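Local coordinates for protein bradyzoite pseudokinase 1 (Toxoplasma gondii, PDB 6M7Z) that is a divergent pseudokinase, related to atypical kinases without a glycine-rich loop and probably linked to membrane ultrastructure of the parasitophorous vacuole, at residues 110-113 with 114-117; 169-172 with 173-176; 260-263 with 264-267. All coordinates share one frame; numbering follows the deposited sequence.

Contact 1: residues 110-113 with 114-117; sequences LPSL and GEYR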
loop_
_atom_site.group_PDB
_atom_site.type_symbol
_atom_site.label_atom_id
_atom_site.label_comp_id
_atom_site.label_asym_id
_atom_site.label_seq_id
_atom_site.Cartn_x
_atom_site.Cartn_y
_atom_site.Cartn_z
ATOM N N LEU A 110 2.234 2.737 2.898
ATOM C CA LEU A 110 1.001 2.912 3.655
ATOM C C LEU A 110 1.317 2.765 5.146
ATOM O O LEU A 110 1.780 1.716 5.578
ATOM C CB LEU A 110 -0.020 1.878 3.190
ATOM C CG LEU A 110 -1.395 1.901 3.881
ATOM C CD1 LEU A 110 -2.134 3.190 3.540
ATOM C CD2 LEU A 110 -2.234 0.689 3.458
ATOM N N PRO A 111 1.129 3.809 5.971
ATOM C CA PRO A 111 1.403 3.713 7.400
ATOM C C PRO A 111 0.329 2.952 8.193
ATOM O O PRO A 111 -0.844 2.986 7.834
ATOM C CB PRO A 111 1.456 5.178 7.872
ATOM C CG PRO A 111 0.659 5.969 6.837
ATOM C CD PRO A 111 0.671 5.142 5.572
ATOM N N SER A 112 0.772 2.267 9.252
ATOM C CA SER A 112 -0.095 1.654 10.259
ATOM C C SER A 112 -0.305 2.633 11.421
ATOM O O SER A 112 0.641 3.261 11.842
ATOM C CB SER A 112 0.507 0.367 10.762
ATOM O OG SER A 112 -0.224 -0.105 11.889
ATOM N N LEU A 113 -1.535 2.725 11.935
ATOM C CA LEU A 113 -1.860 3.514 13.134
ATOM C C LEU A 113 -1.936 2.622 14.381
ATOM O O LEU A 113 -2.218 3.115 15.463
ATOM C CB LEU A 113 -3.207 4.211 12.932
ATOM C CG LEU A 113 -3.283 5.162 11.745
ATOM C CD1 LEU A 113 -4.685 5.779 11.655
ATOM C CD2 LEU A 113 -2.204 6.252 11.827
ATOM N N GLY A 114 -1.708 1.318 14.222
ATOM C CA GLY A 114 -1.784 0.366 15.330
ATOM C C GLY A 114 -2.264 -1.003 14.892
ATOM O O GLY A 114 -3.094 -1.115 13.985
ATOM N N GLU A 115 -1.740 -2.037 15.558
ATOM C CA GLU A 115 -2.101 -3.437 15.311
ATOM C C GLU A 115 -2.639 -4.031 16.614
ATOM O O GLU A 115 -2.049 -3.851 17.653
ATOM C CB GLU A 115 -0.894 -4.236 14.810
ATOM C CG GLU A 115 -0.053 -3.504 13.771
ATOM C CD GLU A 115 0.858 -2.391 14.290
ATOM O OE1 GLU A 115 1.263 -2.440 15.484
ATOM O OE2 GLU A 115 1.182 -1.482 13.507
ATOM N N TYR A 116 -3.765 -4.747 16.531
ATOM C CA TYR A 116 -4.429 -5.304 17.705
ATOM C C TYR A 116 -4.959 -6.708 17.402
ATOM O O TYR A 116 -5.057 -7.117 16.269
ATOM C CB TYR A 116 -5.552 -4.381 18.181
ATOM C CG TYR A 116 -5.082 -2.993 18.519
ATOM C CD1 TYR A 116 -4.957 -2.031 17.530
ATOM C CD2 TYR A 116 -4.697 -2.656 19.814
ATOM C CE1 TYR A 116 -4.497 -0.757 17.812
ATOM C CE2 TYR A 116 -4.271 -1.371 20.123
ATOM C CZ TYR A 116 -4.164 -0.418 19.118
ATOM O OH TYR A 116 -3.729 0.844 19.418
ATOM N N ARG A 117 -5.275 -7.433 18.473
ATOM C CA ARG A 117 -5.870 -8.742 18.450
ATOM C C ARG A 117 -7.141 -8.673 19.297
ATOM O O ARG A 117 -7.127 -8.125 20.376
ATOM C CB ARG A 117 -4.882 -9.769 19.004
ATOM C CG ARG A 117 -5.515 -11.082 19.427
ATOM C CD ARG A 117 -4.540 -12.135 19.902
ATOM N NE ARG A 117 -3.805 -11.629 21.046
ATOM C CZ ARG A 117 -4.285 -11.563 22.283
ATOM N NH1 ARG A 117 -5.525 -11.935 22.539
ATOM N NH2 ARG A 117 -3.523 -11.127 23.268
HETATM O O HOH W 1 -1.899 2.434 18.451
#
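From S112 to G114 the backbone leaves an extended path, bends at L113 and enters the strand through G114, whose positive phi suits a residue without a side chain. The S112 hydroxyl sits in the hollow of this bend. G114 N donates to S112 OG at 3.1 Å, with an N-H...O angle of 153°. A serine oxygen receiving the N-H two residues on defines an ST turn. The same hydroxyl passes its own hydrogen onward, to E115 OE2, with S112 OG and E115 OE2 2.5 Å apart. OG is thus both acceptor and donor. It reaches the carboxylate oxygen on its anti side, 33° out of the plane, and the glutamate presents that oxygen because its chain folds back at chi2 (76°). The topology is consistent with the loop from helix αC to strand β4 of a kinase N-lobe. The second carboxylate oxygen, OE1, forms a salt bridge with R99 of helix 88-101, so the two oxygens tie the turn to that helix. Beyond E115, a water bridges L113 O (3.1 Å from the water oxygen), to which it donates, and Y116 OH (2.6 Å from it).

Contact 2: residues 169-172 with 173-176; sequences SIEL and NSFS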
loop_
_atom_site.group_PDB
_atom_site.type_symbol
_atom_site.label_atom_id
_atom_site.label_comp_id
_atom_site.label_asym_id
_atom_site.label_seq_id
_atom_site.Cartn_x
_atom_site.Cartn_y
_atom_site.Cartn_z
ATOM N N SER A 169 2.894 -8.519 -5.459
ATOM C CA SER A 169 1.519 -8.443 -6.001
ATOM C C SER A 169 1.152 -7.016 -6.456
ATOM O O SER A 169 0.030 -6.563 -6.262
ATOM C CB SER A 169 0.531 -8.982 -4.989
ATOM O OG SER A 169 0.491 -8.201 -3.793
ATOM N N ILE A 170 2.089 -6.324 -7.105
ATOM C CA ILE A 170 1.864 -4.947 -7.487
ATOM C C ILE A 170 0.796 -4.862 -8.583
ATOM O O ILE A 170 0.830 -5.590 -9.573
ATOM C CB ILE A 170 3.169 -4.266 -7.935
ATOM C CG1 ILE A 170 4.085 -4.007 -6.737
ATOM C CG2 ILE A 170 2.891 -2.973 -8.699
ATOM C CD1 ILE A 170 5.553 -3.983 -7.146
ATOM N N GLU A 171 -0.133 -3.923 -8.370
ATOM C CA GLU A 171 -1.093 -3.453 -9.350
ATOM C C GLU A 171 -1.391 -1.980 -9.044
ATOM O O GLU A 171 -0.988 -1.472 -8.016
ATOM C CB GLU A 171 -2.332 -4.348 -9.371
ATOM C CG GLU A 171 -3.085 -4.434 -8.057
ATOM C CD GLU A 171 -4.338 -5.304 -8.034
ATOM O OE1 GLU A 171 -5.365 -4.829 -8.518
ATOM O OE2 GLU A 171 -4.280 -6.462 -7.541
ATOM N N LEU A 172 -2.110 -1.298 -9.932
ATOM C CA LEU A 172 -2.458 0.085 -9.689
ATOM C C LEU A 172 -3.110 0.262 -8.324
ATOM O O LEU A 172 -2.833 1.243 -7.638
ATOM C CB LEU A 172 -3.384 0.604 -10.785
ATOM C CG LEU A 172 -2.661 1.150 -12.010
ATOM C CD1 LEU A 172 -3.681 1.653 -13.002
ATOM C CD2 LEU A 172 -1.701 2.264 -11.636
ATOM N N ASN A 173 -3.979 -0.668 -7.937
ATOM C CA ASN A 173 -4.747 -0.538 -6.669
ATOM C C ASN A 173 -3.877 -0.888 -5.448
ATOM O O ASN A 173 -4.357 -0.776 -4.324
ATOM C CB ASN A 173 -6.047 -1.342 -6.701
ATOM C CG ASN A 173 -7.159 -0.658 -7.480
ATOM O OD1 ASN A 173 -7.125 0.550 -7.752
ATOM N ND2 ASN A 173 -8.163 -1.433 -7.849
ATOM N N SER A 174 -2.614 -1.273 -5.654
ATOM C CA SER A 174 -1.665 -1.382 -4.570
ATOM C C SER A 174 -1.366 0.009 -4.009
ATOM O O SER A 174 -0.979 0.129 -2.870
ATOM C CB SER A 174 -0.385 -2.056 -5.008
ATOM O OG SER A 174 -0.610 -3.382 -5.449
ATOM N N PHE A 175 -1.531 1.035 -4.843
ATOM C CA PHE A 175 -1.233 2.406 -4.526
ATOM C C PHE A 175 -2.521 3.105 -4.092
ATOM O O PHE A 175 -3.586 2.887 -4.678
ATOM C CB PHE A 175 -0.585 3.097 -5.729
ATOM C CG PHE A 175 0.757 2.519 -6.121
ATOM C CD1 PHE A 175 1.930 2.967 -5.537
ATOM C CD2 PHE A 175 0.843 1.504 -7.059
ATOM C CE1 PHE A 175 3.154 2.426 -5.896
ATOM C CE2 PHE A 175 2.066 0.953 -7.408
ATOM C CZ PHE A 175 3.218 1.413 -6.833
ATOM N N SER A 176 -2.412 3.947 -3.060
ATOM C CA SER A 176 -3.553 4.721 -2.587
ATOM C C SER A 176 -3.126 6.165 -2.278
ATOM O O SER A 176 -1.951 6.472 -2.129
ATOM C CB SER A 176 -4.213 4.054 -1.421
ATOM O OG SER A 176 -3.398 4.094 -0.262
HETATM O O HOH W 2 -5.186 -2.486 -9.967
#
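The catalytic loop of the protein kinase fold, between strands 165-166 and 175-177, closes here in a 3-10 turn. By alignment with that family, S169 occupies the place of the catalytic aspartate and S174 that of the metal-binding asparagine, consistent with a pseudokinase; S169 OG is hydrogen-bonded to T190 OG1. S174 grips the peptides of E171 twice. Its hydroxyl oxygen accepts from E171 N (E171 N to S174 OG 3.0 Å, N-H...O angle 157°), and its own amide donates to E171 O (S174 N to E171 O 2.9 Å). With OG lying beside its own backbone N (chi1 -62°), the serine turns both polar atoms to the same residue. One step on, F175 N donates to L172 O at 3.1 Å, and this carbonyl also lies near the ring plane of F175, at its edge. E171 sets CG between its backbone N and carbonyl carbon (chi1 60°), and the extended remainder of the chain carries the carboxylate over to N173, whose side chain it crosses at a slant, E171 OE1 coming 4.0 Å from N173 CB. A water joins them, giving a hydrogen to E171 OE1 and accepting from N173 N, while N173 OD1 takes the amide of D135. Between the buried I170 and F175, the methyl CG2 of I170 lies obliquely to the F175 ring, 4.2 Å from its CE2.

Contact 3: residues 260-263 with 264-267; sequences AVRQ and DHLE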
loop_
_atom_site.group_PDB
_atom_site.type_symbol
_atom_site.label_atom_id
_atom_site.label_comp_id
_atom_site.label_asym_id
_atom_site.label_seq_id
_atom_site.Cartn_x
_atom_site.Cartn_y
_atom_site.Cartn_z
ATOM N N ALA A 260 -4.001 17.696 -15.765
ATOM C CA ALA A 260 -2.530 17.675 -15.827
ATOM C C ALA A 260 -2.028 16.537 -16.737
ATOM O O ALA A 260 -0.806 16.348 -16.864
ATOM C CB ALA A 260 -1.974 17.539 -14.425
ATOM N N VAL A 261 -2.951 15.791 -17.365
ATOM C CA VAL A 261 -2.608 14.645 -18.219
ATOM C C VAL A 261 -2.080 15.168 -19.559
ATOM O O VAL A 261 -2.828 15.798 -20.296
ATOM C CB VAL A 261 -3.798 13.691 -18.450
ATOM C CG1 VAL A 261 -3.428 12.572 -19.423
ATOM C CG2 VAL A 261 -4.327 13.113 -17.138
ATOM N N ARG A 262 -0.808 14.861 -19.848
ATOM C CA ARG A 262 -0.090 15.286 -21.050
ATOM C C ARG A 262 0.169 14.087 -21.972
ATOM O O ARG A 262 0.621 13.035 -21.526
ATOM C CB ARG A 262 1.258 15.913 -20.680
ATOM C CG ARG A 262 1.175 17.199 -19.866
ATOM C CD ARG A 262 2.554 17.762 -19.537
ATOM N NE ARG A 262 3.363 17.995 -20.731
ATOM C CZ ARG A 262 4.666 18.243 -20.737
ATOM N NH1 ARG A 262 5.306 18.500 -19.611
ATOM N NH2 ARG A 262 5.322 18.228 -21.888
ATOM N N GLN A 263 -0.070 14.285 -23.270
ATOM C CA GLN A 263 0.022 13.235 -24.267
ATOM C C GLN A 263 1.475 12.745 -24.445
ATOM O O GLN A 263 1.711 11.551 -24.692
ATOM C CB GLN A 263 -0.579 13.702 -25.596
ATOM C CG GLN A 263 -0.848 12.567 -26.581
ATOM C CD GLN A 263 -1.847 11.556 -26.059
ATOM O OE1 GLN A 263 -2.792 11.890 -25.330
ATOM N NE2 GLN A 263 -1.641 10.297 -26.429
ATOM N N ASP A 264 2.452 13.651 -24.326
ATOM C CA ASP A 264 3.863 13.284 -24.527
ATOM C C ASP A 264 4.350 12.423 -23.344
ATOM O O ASP A 264 5.172 11.508 -23.532
ATOM C CB ASP A 264 4.736 14.517 -24.807
ATOM C CG ASP A 264 4.908 15.491 -23.650
ATOM O OD1 ASP A 264 3.914 15.742 -22.926
ATOM O OD2 ASP A 264 6.037 16.005 -23.489
ATOM N N HIS A 265 3.852 12.703 -22.133
ATOM C CA HIS A 265 4.143 11.868 -20.947
ATOM C C HIS A 265 3.608 10.445 -21.153
ATOM O O HIS A 265 4.296 9.483 -20.836
ATOM C CB HIS A 265 3.559 12.491 -19.665
ATOM C CG HIS A 265 4.317 13.664 -19.126
ATOM N ND1 HIS A 265 3.807 14.457 -18.111
ATOM C CD2 HIS A 265 5.492 14.223 -19.491
ATOM C CE1 HIS A 265 4.662 15.426 -17.844
ATOM N NE2 HIS A 265 5.705 15.306 -18.678
ATOM N N LEU A 266 2.384 10.327 -21.684
ATOM C CA LEU A 266 1.724 9.025 -21.896
ATOM C C LEU A 266 2.525 8.169 -22.886
ATOM O O LEU A 266 2.692 6.965 -22.660
ATOM C CB LEU A 266 0.294 9.222 -22.404
ATOM C CG LEU A 266 -0.739 9.619 -21.355
ATOM C CD1 LEU A 266 -2.073 9.990 -21.995
ATOM C CD2 LEU A 266 -0.931 8.509 -20.338
ATOM N N GLU A 267 3.002 8.786 -23.969
ATOM C CA GLU A 267 3.731 8.066 -25.009
ATOM C C GLU A 267 5.051 7.547 -24.414
ATOM O O GLU A 267 5.438 6.396 -24.649
ATOM C CB GLU A 267 3.933 8.937 -26.254
ATOM C CG GLU A 267 2.635 9.256 -26.984
ATOM C CD GLU A 267 2.712 10.318 -28.077
ATOM O OE1 GLU A 267 3.723 10.359 -28.799
ATOM O OE2 GLU A 267 1.749 11.119 -28.206
#
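R262 and D264 meet through a salt bridge, with R262 NH2 2.8 Å from D264 OD2; the guanidinium and carboxylate planes are 31° apart and the chains slant across each other. The same arginine lies over a face of H265: its CD stands 4.0 Å from the centroid of the H265 ring, a CH-pi contact 29° off the normal. A bend at chi3 (56°) swings the guanidinium around so that H265 NE2 comes over one of its faces. The D264 carboxylate and H265 ring approach from the same side of its plane. R262 is the N-cap of helix 263-276, so both partners stand in the following turn, and its O accepts from L266 N at 3.2 Å. E267 N follows with Q263 O at 3.1 Å, and the Q263 and E267 side chains cross at about a right angle, with Q263 CG 3.4 Å from E267 OE2. Just before the cap, V261 CG1 touches L266 CD1 at 3.9 Å, a hydrophobic staple across the first turn. The helix, probably αH of the C-lobe, starts against the beginning of helix 146-161: L266 packs on V146, H265 on Q147 and D145, and V261 on H143.

In the fold
The contacts run in series along the chain and step from the N-lobe to the far end of the C-lobe. Contact 1, in the αC-β4 region, and contact 2, in the catalytic loop, have centres 19 Å apart, yet they meet where L110 CD1 packs on S176 OG at 4.1 Å. Contact 2 is the most central, about 7 Å from the chain centre, and N173 there has its side chain about 4 Å from a bound 1,2-ethanediol, probably from the crystallisation liquor. Contact 3 keeps apart, its nearest atoms about 10 Å from contact 2 and about 23 Å from contact 1. Both 169-176 and 260-267 nevertheless rest against helix 146-161.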